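Local coordinates for protein myroilysin (PDB 5CZW) that probably cleaves proteins as a zinc metalloendopeptidase of the astacin (M12A) family, and is captured here as a latent form with its propeptide bound at the zinc, at residues Ala142-Ile146 and Phe231-Tyr236; Asp198-His204 and Asn220-Ser225. The protein carries 1 engineered substitution. The contacts are given in a common frame with arbitrary orientation. Residue numbers count along the deposited sequence, not the author numbering.

Both contacts lie in the C-terminal half of the astacin domain near the zinc site, but differ in chemistry. Interaction 1 is the more deeply buried: the end of the zinc-binding helix 128-143 and the bend after it meet helix 231-235 through aliphatic, sulfur and aromatic groups, with a single tyrosine hydrogen bond. Interaction 2 joins two irregular loop segments between helices 178-184 and 231-235. It is larger and only partly buried, and polar groups of D198, N221 and S225 tie it together around the methionine turn. The two meet directly: M203 CG of interaction 2 lies 3.8 Å from M145 CE of interaction 1, and M203 CB lies 3.5 Å from I146 O.

Interaction 1. Residues Ala142-Ile146 and Phe231-Tyr236; sequences ALGMI and FIATVY
Helix 128-143 ends in a Schellman motif: L143 stays near helical angles (-88/-9), G144 switches to positive phi (112/7), and M145 (-79/145) and I146 continue extended. A CB on G144 would be jammed against the carbonyl O of L143, so glycine fits the bend. Facing it is the short helix 231-235, which Y236 leaves at -126/72. The nearest CA atoms are those of L143 and I232, 8.7 Å apart, so side chains fill the space between. L143 (m, t) and I232 (t, p) both point across, and their CD1 atoms stand 4.4 Å apart. The I232 CD1 bump fits the hollow between L143 and M145, with M145 SD 4.2 Å from it. M145 starts sideways, but its m, t, p rotamer swings the thioether round so that CE reaches 3.7 Å from F231 CD2; with SD 5.2 Å from the centroid of the F231 ring, this is an oblique Met-aromatic contact. On the other flank, Y236 (chi1 m) leans its ring on L143, CE2 to CB 4.0 Å, and its OH donates a 2.6 Å hydrogen bond to L143 O, which lies at the ring edge near its plane, at the end of helix 128-143. In metzincins a glycine turns the chain here toward the third zinc histidine, which here is H147. W43 adds two hydrogen bonds, from NE1 to A142 O and between its N and Y236 OH. L143 also packs on I77 and Y236 shares backbone bonding with N76, just before strand 78-81, while Y194 meets F231 edge-to-face beside helix 231-235.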
ATOM      1  N   ALA A 142       3.459  -5.568   2.149  1.00  6.39           N
ATOM      2  CA  ALA A 142       3.085  -6.751   2.978  1.00  7.63           C
ATOM      3  C   ALA A 142       4.264  -7.731   3.264  1.00  9.10           C
ATOM      4  O   ALA A 142       4.287  -8.439   4.297  1.00  9.04           O
ATOM      5  CB  ALA A 142       1.876  -7.498   2.426  1.00  8.41           C
ATOM      6  N   LEU A 143       5.265  -7.708   2.358  1.00  7.98           N
ATOM      7  CA  LEU A 143       6.512  -8.443   2.530  1.00  9.26           C
ATOM      8  C   LEU A 143       7.612  -7.747   3.272  1.00  9.30           C
ATOM      9  O   LEU A 143       8.627  -8.349   3.589  1.00 10.36           O
ATOM     10  CB  LEU A 143       7.007  -8.917   1.184  1.00 10.35           C
ATOM     11  CG  LEU A 143       6.121  -9.830   0.377  1.00 10.35           C
ATOM     12  CD1 LEU A 143       6.579  -9.985  -1.071  1.00 12.23           C
ATOM     13  CD2 LEU A 143       6.117 -11.206   1.076  1.00 12.63           C
ATOM     14  N   GLY A 144       7.383  -6.480   3.528  1.00  9.06           N
ATOM     15  CA  GLY A 144       8.242  -5.647   4.309  1.00  9.46           C
ATOM     16  C   GLY A 144       8.973  -4.537   3.614  1.00 10.61           C
ATOM     17  O   GLY A 144       9.801  -3.824   4.245  1.00 13.18           O
ATOM     18  N   MET A 145       8.671  -4.316   2.364  1.00 10.96           N
ATOM     19  CA  MET A 145       9.334  -3.243   1.668  1.00 12.35           C
ATOM     20  C   MET A 145       8.764  -1.881   1.994  1.00 10.92           C
ATOM     21  O   MET A 145       7.614  -1.776   2.196  1.00 11.33           O
ATOM     22  CB  MET A 145       9.244  -3.497   0.184  1.00 16.03           C
ATOM     23  CG  MET A 145      10.201  -4.652  -0.175  1.00 20.34           C
ATOM     24  SD  MET A 145      10.443  -4.909  -1.893  1.00 24.21           S
ATOM     25  CE  MET A 145      11.625  -3.639  -2.282  1.00 23.51           C
ATOM     26  N   ILE A 146       9.632  -0.875   2.035  1.00 10.80           N
ATOM     27  CA  ILE A 146       9.233   0.497   2.225  1.00 11.20           C
ATOM     28  C   ILE A 146       9.196   1.231   0.870  1.00 11.07           C
ATOM     29  O   ILE A 146       9.626   0.694  -0.149  1.00 10.95           O
ATOM     30  CB  ILE A 146      10.157   1.151   3.276  1.00 12.24           C
ATOM     31  CG1 ILE A 146      11.564   1.282   2.697  1.00 14.65           C
ATOM     32  CG2 ILE A 146      10.009   0.419   4.607  1.00 11.77           C
ATOM     33  CD1 ILE A 146      12.523   2.106   3.568  1.00 16.91           C
ATOM     34  N   PHE A 231      16.293  -7.961  -5.095  1.00 14.66           N
ATOM     35  CA  PHE A 231      16.272  -7.640  -3.689  1.00 12.92           C
ATOM     36  C   PHE A 231      15.420  -8.632  -2.924  1.00 12.70           C
ATOM     37  O   PHE A 231      15.812  -9.124  -1.859  1.00 11.35           O
ATOM     38  CB  PHE A 231      15.657  -6.268  -3.477  1.00 14.06           C
ATOM     39  CG  PHE A 231      15.605  -5.846  -2.058  1.00 13.23           C
ATOM     40  CD1 PHE A 231      16.732  -5.414  -1.422  1.00 13.80           C
ATOM     41  CD2 PHE A 231      14.400  -5.853  -1.356  1.00 13.49           C
ATOM     42  CE1 PHE A 231      16.676  -4.932  -0.103  1.00 15.80           C
ATOM     43  CE2 PHE A 231      14.351  -5.393  -0.027  1.00 15.67           C
ATOM     44  CZ  PHE A 231      15.470  -4.926   0.590  1.00 13.85           C
ATOM     45  N   ILE A 232      14.248  -8.930  -3.461  1.00 10.38           N
ATOM     46  CA  ILE A 232      13.276  -9.732  -2.706  1.00 11.43           C
ATOM     47  C   ILE A 232      13.769 -11.213  -2.631  1.00 11.53           C
ATOM     48  O   ILE A 232      13.509 -11.914  -1.664  1.00 12.04           O
ATOM     49  CB  ILE A 232      11.846  -9.649  -3.266  1.00 10.86           C
ATOM     50  CG1 ILE A 232      10.823 -10.026  -2.194  1.00 10.96           C
ATOM     51  CG2 ILE A 232      11.670 -10.497  -4.483  1.00 10.56           C
ATOM     52  CD1 ILE A 232      10.819  -9.004  -1.045  1.00 11.38           C
ATOM     53  N   ALA A 233      14.543 -11.650  -3.655  1.00 11.93           N
ATOM     54  CA  ALA A 233      15.120 -12.968  -3.592  1.00 14.51           C
ATOM     55  C   ALA A 233      16.254 -13.037  -2.565  1.00 14.13           C
ATOM     56  O   ALA A 233      16.563 -14.109  -1.990  1.00 15.69           O
ATOM     57  CB  ALA A 233      15.621 -13.369  -4.967  1.00 15.44           C
ATOM     58  N   THR A 234      16.864 -11.914  -2.290  1.00 13.37           N
ATOM     59  CA  THR A 234      17.866 -11.848  -1.246  1.00 14.93           C
ATOM     60  C   THR A 234      17.240 -11.841   0.093  1.00 14.26           C
ATOM     61  O   THR A 234      17.714 -12.465   1.012  1.00 15.19           O
ATOM     62  CB  THR A 234      18.799 -10.636  -1.465  1.00 15.45           C
ATOM     63  OG1 THR A 234      19.383 -10.770  -2.780  1.00 19.12           O
ATOM     64  CG2 THR A 234      19.826 -10.557  -0.453  1.00 18.04           C
ATOM     65  N   VAL A 235      16.109 -11.148   0.251  1.00 13.33           N
ATOM     66  CA  VAL A 235      15.435 -11.218   1.516  1.00 12.01           C
ATOM     67  C   VAL A 235      14.847 -12.590   1.821  1.00 12.59           C
ATOM     68  O   VAL A 235      15.016 -13.100   2.899  1.00 14.71           O
ATOM     69  CB  VAL A 235      14.243 -10.232   1.553  1.00 10.73           C
ATOM     70  CG1 VAL A 235      13.542 -10.236   2.885  1.00 11.48           C
ATOM     71  CG2 VAL A 235      14.695  -8.782   1.315  1.00 12.52           C
ATOM     72  N   TYR A 236      14.273 -13.204   0.792  1.00 12.61           N
ATOM     73  CA  TYR A 236      13.577 -14.479   0.905  1.00 12.10           C
ATOM     74  C   TYR A 236      14.157 -15.474  -0.087  1.00 12.85           C
ATOM     75  O   TYR A 236      13.524 -15.815  -1.130  1.00 13.09           O
ATOM     76  CB  TYR A 236      12.134 -14.250   0.658  1.00 11.41           C
ATOM     77  CG  TYR A 236      11.461 -13.281   1.649  1.00 10.64           C
ATOM     78  CD1 TYR A 236      11.289 -13.613   2.982  1.00 11.47           C
ATOM     79  CD2 TYR A 236      10.910 -12.055   1.209  1.00 11.25           C
ATOM     80  CE1 TYR A 236      10.668 -12.764   3.880  1.00 11.58           C
ATOM     81  CE2 TYR A 236      10.200 -11.215   2.111  1.00 12.53           C
ATOM     82  CZ  TYR A 236      10.143 -11.528   3.420  1.00 11.81           C
ATOM     83  OH  TYR A 236       9.420 -10.746   4.379  1.00 11.80           O
TER

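Interaction 2. Residues Asp198-His204 and Asn220-Ser225; sequences DTQSIMH and NNSVLS
The side chain of N221 lies over the backbone of the opposing loop, its carboxamide tucked against the residues leading into the methionine turn, S201-I202-M203-H204, a hallmark of the metzincins that lies beneath the zinc site. N221 is in the m rotamer, and its ND2 donates to S201 O at 2.8 Å and weakly to T199 O at 3.0 Å, with H204 CB 4.0 Å from the same nitrogen. Neither segment has regular structure. The backbones run in opposite directions, with CA pairs S201-S225 at 5.4 Å, I202-N221 at 5.3 Å and H204-N220 at 5.6 Å. Two consecutive type I turns, D198 to S201 and S201 to H204, shape the 198-204 side. D198 OD1 is placed to accept from Q200 N, as in an Asx turn, and S201 OG accepts from M203 N at 3.0 Å to make an ST turn; that same hydroxyl also bonds D228. M203 points away from 220-225 and packs on H141, a zinc ligand, while I202 O bonds ND1 of H137, another ligand. I202, in the t, p rotamer, brings its end back to 220-225: CD1 sits 3.5 Å from N221 O and from S222 C, and CG2 is 4.0 Å from L224 CD2. Q200, more exposed, sets its CB 3.8 Å from S225 CB. S225, chi1 p, finishes the contact: its OG, which D228 N also bonds, donates to D198 OD2 at just 2.5 Å.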
ATOM      1  N   ASP A 198      16.680   2.946  -8.080  1.00 43.63           N
ATOM      2  CA  ASP A 198      16.082   2.144  -9.108  1.00 33.96           C
ATOM      3  C   ASP A 198      14.844   2.903  -9.464  1.00 30.52           C
ATOM      4  O   ASP A 198      13.794   2.801  -8.775  1.00 26.38           O
ATOM      5  CB  ASP A 198      15.781   0.772  -8.527  1.00 30.31           C
ATOM      6  CG  ASP A 198      14.981  -0.085  -9.455  1.00 31.10           C
ATOM      7  OD1 ASP A 198      14.953   0.192 -10.674  1.00 30.31           O
ATOM      8  OD2 ASP A 198      14.371  -1.035  -8.928  1.00 26.54           O
ATOM      9  N   THR A 199      14.983   3.701 -10.526  1.00 26.97           N
ATOM     10  CA  THR A 199      13.893   4.522 -11.020  1.00 25.58           C
ATOM     11  C   THR A 199      12.684   3.688 -11.361  1.00 20.05           C
ATOM     12  O   THR A 199      11.590   4.183 -11.395  1.00 19.55           O
ATOM     13  CB  THR A 199      14.291   5.382 -12.262  1.00 26.06           C
ATOM     14  OG1 THR A 199      14.522   4.565 -13.426  1.00 26.89           O
ATOM     15  CG2 THR A 199      15.483   6.223 -11.950  1.00 26.78           C
ATOM     16  N   GLN A 200      12.908   2.400 -11.541  1.00 19.94           N
ATOM     17  CA  GLN A 200      11.943   1.474 -12.032  1.00 19.60           C
ATOM     18  C   GLN A 200      11.171   0.694 -10.967  1.00 16.82           C
ATOM     19  O   GLN A 200      10.306  -0.090 -11.334  1.00 17.85           O
ATOM     20  CB  GLN A 200      12.710   0.446 -12.856  1.00 21.80           C
ATOM     21  CG  GLN A 200      13.234   1.050 -14.156  1.00 26.19           C
ATOM     22  CD  GLN A 200      12.366   0.684 -15.347  1.00 32.71           C
ATOM     23  OE1 GLN A 200      11.385   1.381 -15.668  1.00 34.17           O
ATOM     24  NE2 GLN A 200      12.724  -0.441 -16.021  1.00 34.26           N
ATOM     25  N   SER A 201      11.563   0.833  -9.708  1.00 15.56           N
ATOM     26  CA  SER A 201      11.008   0.030  -8.649  1.00 14.50           C
ATOM     27  C   SER A 201       9.498   0.157  -8.533  1.00 12.77           C
ATOM     28  O   SER A 201       8.916   1.246  -8.642  1.00 13.00           O
ATOM     29  CB  SER A 201      11.641   0.312  -7.303  1.00 14.65           C
ATOM     30  OG  SER A 201      11.057  -0.522  -6.284  1.00 13.99           O
ATOM     31  N   ILE A 202       8.853  -0.980  -8.313  1.00 13.85           N
ATOM     32  CA  ILE A 202       7.431  -0.981  -8.105  1.00 12.02           C
ATOM     33  C   ILE A 202       7.113  -0.230  -6.782  1.00 10.57           C
ATOM     34  O   ILE A 202       6.022   0.206  -6.606  1.00 11.46           O
ATOM     35  CB  ILE A 202       6.941  -2.435  -8.026  1.00 12.69           C
ATOM     36  CG1 ILE A 202       5.472  -2.493  -8.084  1.00 13.97           C
ATOM     37  CG2 ILE A 202       7.419  -3.066  -6.738  1.00 13.73           C
ATOM     38  CD1 ILE A 202       4.907  -2.348  -9.440  1.00 15.64           C
ATOM     39  N   MET A 203       8.137  -0.109  -5.909  1.00 11.62           N
ATOM     40  CA  MET A 203       7.992   0.520  -4.595  1.00 10.63           C
ATOM     41  C   MET A 203       8.076   2.052  -4.588  1.00 11.73           C
ATOM     42  O   MET A 203       7.985   2.680  -3.536  1.00  8.95           O
ATOM     43  CB  MET A 203       8.878  -0.157  -3.506  1.00 10.87           C
ATOM     44  CG  MET A 203       8.560  -1.631  -3.205  1.00 11.20           C
ATOM     45  SD  MET A 203       6.811  -2.021  -3.102  1.00 10.38           S
ATOM     46  CE  MET A 203       6.326  -1.126  -1.616  1.00 11.42           C
ATOM     47  N   HIS A 204       8.264   2.651  -5.754  1.00 12.22           N
ATOM     48  CA  HIS A 204       8.374   4.116  -5.790  1.00 14.30           C
ATOM     49  C   HIS A 204       7.110   4.720  -5.260  1.00 13.92           C
ATOM     50  O   HIS A 204       6.086   4.201  -5.457  1.00 13.66           O
ATOM     51  CB  HIS A 204       8.834   4.723  -7.148  1.00 17.72           C
ATOM     52  CG  HIS A 204      10.313   4.927  -7.239  1.00 22.71           C
ATOM     53  ND1 HIS A 204      10.951   6.031  -6.709  1.00 24.08           N
ATOM     54  CD2 HIS A 204      11.290   4.115  -7.707  1.00 26.14           C
ATOM     55  CE1 HIS A 204      12.244   5.913  -6.901  1.00 27.28           C
ATOM     56  NE2 HIS A 204      12.479   4.751  -7.482  1.00 27.28           N
ATOM     57  N   ASN A 220       4.557   5.741 -10.463  1.00 41.18           N
ATOM     58  CA  ASN A 220       4.939   4.420 -10.180  1.00 39.20           C
ATOM     59  C   ASN A 220       5.119   3.625 -11.436  1.00 31.30           C
ATOM     60  O   ASN A 220       4.394   3.751 -12.348  1.00 32.06           O
ATOM     61  CB  ASN A 220       3.619   3.820  -9.573  1.00 40.79           C
ATOM     62  CG  ASN A 220       3.809   3.096  -8.295  1.00 46.72           C
ATOM     63  OD1 ASN A 220       4.228   1.955  -8.250  1.00 55.66           O
ATOM     64  ND2 ASN A 220       3.360   3.728  -7.237  1.00 43.33           N
ATOM     65  N   ASN A 221       6.078   2.780 -11.431  1.00 26.29           N
ATOM     66  CA  ASN A 221       6.295   1.843 -12.450  1.00 25.06           C
ATOM     67  C   ASN A 221       5.169   0.777 -12.187  1.00 21.95           C
ATOM     68  O   ASN A 221       4.618   0.764 -11.117  1.00 22.34           O
ATOM     69  CB  ASN A 221       7.711   1.371 -12.188  1.00 29.51           C
ATOM     70  CG  ASN A 221       8.691   2.573 -11.999  1.00 30.53           C
ATOM     71  OD1 ASN A 221       9.173   3.066 -12.986  1.00 35.11           O
ATOM     72  ND2 ASN A 221       8.876   3.098 -10.752  1.00 21.75           N
ATOM     73  N   SER A 222       4.813  -0.068 -13.139  1.00 19.56           N
ATOM     74  CA  SER A 222       3.708  -1.012 -12.912  1.00 19.90           C
ATOM     75  C   SER A 222       3.988  -2.508 -12.865  1.00 20.28           C
ATOM     76  O   SER A 222       3.110  -3.303 -12.705  1.00 21.36           O
ATOM     77  CB  SER A 222       2.573  -0.673 -13.855  1.00 20.04           C
ATOM     78  OG  SER A 222       3.008  -0.917 -15.157  1.00 20.95           O
ATOM     79  N   VAL A 223       5.248  -2.841 -12.963  1.00 18.13           N
ATOM     80  CA  VAL A 223       5.764  -4.225 -12.944  1.00 17.39           C
ATOM     81  C   VAL A 223       7.020  -4.289 -12.060  1.00 16.66           C
ATOM     82  O   VAL A 223       7.626  -3.218 -11.753  1.00 18.81           O
ATOM     83  CB  VAL A 223       6.121  -4.723 -14.372  1.00 18.98           C
ATOM     84  CG1 VAL A 223       4.909  -4.684 -15.289  1.00 20.10           C
ATOM     85  CG2 VAL A 223       7.272  -3.874 -14.919  1.00 21.32           C
ATOM     86  N   LEU A 224       7.403  -5.497 -11.642  1.00 16.41           N
ATOM     87  CA  LEU A 224       8.581  -5.709 -10.846  1.00 16.43           C
ATOM     88  C   LEU A 224       9.845  -5.302 -11.663  1.00 17.03           C
ATOM     89  O   LEU A 224       9.933  -5.668 -12.848  1.00 18.05           O
ATOM     90  CB  LEU A 224       8.646  -7.186 -10.428  1.00 18.32           C
ATOM     91  CG  LEU A 224       7.626  -7.534  -9.364  1.00 17.29           C
ATOM     92  CD1 LEU A 224       7.457  -9.016  -9.098  1.00 19.99           C
ATOM     93  CD2 LEU A 224       7.986  -6.809  -8.055  1.00 16.71           C
ATOM     94  N   SER A 225      10.752  -4.509 -11.072  1.00 15.22           N
ATOM     95  CA  SER A 225      12.038  -4.246 -11.700  1.00 15.07           C
ATOM     96  C   SER A 225      13.000  -5.370 -11.484  1.00 15.28           C
ATOM     97  O   SER A 225      12.877  -6.216 -10.605  1.00 15.82           O
ATOM     98  CB  SER A 225      12.665  -2.947 -11.230  1.00 14.81           C
ATOM     99  OG  SER A 225      13.063  -2.998  -9.874  1.00 14.32           O
TER